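Local coordinates for 2-aminomuconic 6-semialdehyde dehydrogenase (Pseudomonas sp., PDB 7BZV) that catalyses the NAD+-dependent oxidation of 2-aminomuconic 6-semialdehyde in the meta-cleavage pathway of 2-aminophenol catabolism, working as a tetramer, at the interface of chains A and B. Numbering follows the deposited sequence. Chains: chain A/B, 2-aminomuconic 6-semialdehyde dehydrogenase.

The interface of chains A and B. Residues chain A 438-439, 454, 457-458, 465; chain B 477-480.
A:Val438 and B:Thr479 meet methyl to methyl, CG2 of the valine 3.9 Å from CG2 of the threonine, where the C-terminal strand 476-485 of one aldehyde dehydrogenase subunit runs against its partner in the tetramer. Two residues earlier on the strand, the CB methyl of A:Ala458 sits over the face of the B:Glu477 carboxylate, 3.3 Å from CD.

The hydroxyl OG1 of B:Thr479 stands anti to its own carbonyl carbon (chi1 -63°) and donates to O of A:Val438 at 2.6 Å, nearly in line with that C=O. One residue on, the backbone N of B:Asn480 donates to O of A:Gly439 at 2.8 Å, and its CB rests near the carbonyl of A:Pro454. A:Arg465 reaches in with a chain bent at chi2 (-80°), bringing its guanidinium side-on to the backbone carbonyl of B:Leu478; on the way NE of the arginine passes 3.8 Å from CB of that leucine. The leucine O lies in the guanidinium plane and takes NH2 of A:Arg465 at 2.8 Å and NE at 3.2 Å, a two-nitrogen grip that should fix the rotation of the group. NH2 of A:Arg465 also makes a salt bridge to OE1 of B:Glu477, 2.8 Å away, on the anti lone pair of that oxygen, with OE1 tilted 27° from the guanidinium plane.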
# COMPACT_ATOMS: atom_id res chain seq x y z
N VAL A 438 -20.88 -12.17 1.57
CA VAL A 438 -21.05 -11.39 2.78
C VAL A 438 -19.89 -10.42 2.90
O VAL A 438 -18.83 -10.60 2.28
CB VAL A 438 -21.09 -12.32 4.01
CG1 VAL A 438 -22.24 -13.31 3.90
CG2 VAL A 438 -19.74 -13.03 4.16
N GLY A 439 -20.07 -9.40 3.76
CA GLY A 439 -18.99 -8.49 4.05
C GLY A 439 -17.93 -9.07 4.96
O GLY A 439 -16.74 -8.75 4.80
N PRO A 454 -11.61 -3.93 5.96
CA PRO A 454 -12.87 -3.49 5.32
C PRO A 454 -14.08 -4.20 5.91
O PRO A 454 -14.11 -5.42 6.03
CB PRO A 454 -12.68 -3.85 3.84
CG PRO A 454 -11.57 -4.95 3.84
CD PRO A 454 -10.72 -4.69 5.05
N GLY A 457 -21.65 -4.49 4.23
CA GLY A 457 -22.62 -5.51 3.81
C GLY A 457 -22.83 -5.52 2.31
O GLY A 457 -22.78 -4.48 1.65
N ALA A 458 -23.05 -6.72 1.77
CA ALA A 458 -23.44 -6.96 0.39
C ALA A 458 -24.97 -6.94 0.25
O ALA A 458 -25.70 -7.18 1.22
CB ALA A 458 -22.88 -8.31 -0.09
N ARG A 465 -17.73 0.20 2.09
CA ARG A 465 -16.99 -0.41 3.19
C ARG A 465 -16.39 0.67 4.06
O ARG A 465 -16.09 1.77 3.58
CB ARG A 465 -15.87 -1.34 2.70
CG ARG A 465 -16.34 -2.50 1.83
CD ARG A 465 -16.89 -3.60 2.73
NE ARG A 465 -17.41 -4.79 2.07
CZ ARG A 465 -18.58 -4.88 1.45
NH1 ARG A 465 -19.38 -3.81 1.36
NH2 ARG A 465 -18.95 -6.05 0.92
N GLU B 477 -17.36 -6.94 -4.88
CA GLU B 477 -17.83 -7.21 -3.52
C GLU B 477 -16.64 -7.64 -2.67
O GLU B 477 -15.97 -8.62 -3.00
CB GLU B 477 -18.89 -8.30 -3.52
CG GLU B 477 -19.73 -8.31 -2.27
CD GLU B 477 -20.69 -7.15 -2.25
OE1 GLU B 477 -20.52 -6.26 -1.39
OE2 GLU B 477 -21.61 -7.11 -3.10
N LEU B 478 -16.38 -6.94 -1.56
CA LEU B 478 -15.26 -7.32 -0.68
C LEU B 478 -15.79 -8.18 0.46
O LEU B 478 -16.73 -7.79 1.15
CB LEU B 478 -14.54 -6.11 -0.12
CG LEU B 478 -13.36 -5.64 -0.97
CD1 LEU B 478 -13.72 -5.43 -2.43
CD2 LEU B 478 -12.77 -4.37 -0.37
N THR B 479 -15.22 -9.36 0.64
CA THR B 479 -15.54 -10.21 1.79
C THR B 479 -14.29 -10.29 2.63
O THR B 479 -13.30 -10.89 2.18
CB THR B 479 -15.91 -11.62 1.35
OG1 THR B 479 -17.08 -11.55 0.55
CG2 THR B 479 -16.16 -12.53 2.58
N ASN B 480 -14.34 -9.73 3.84
CA ASN B 480 -13.18 -9.87 4.74
C ASN B 480 -13.27 -11.27 5.36
O ASN B 480 -14.25 -11.60 6.03
CB ASN B 480 -13.12 -8.75 5.80
CG ASN B 480 -11.80 -8.83 6.67
OD1 ASN B 480 -10.66 -8.72 6.16
ND2 ASN B 480 -11.96 -9.05 7.96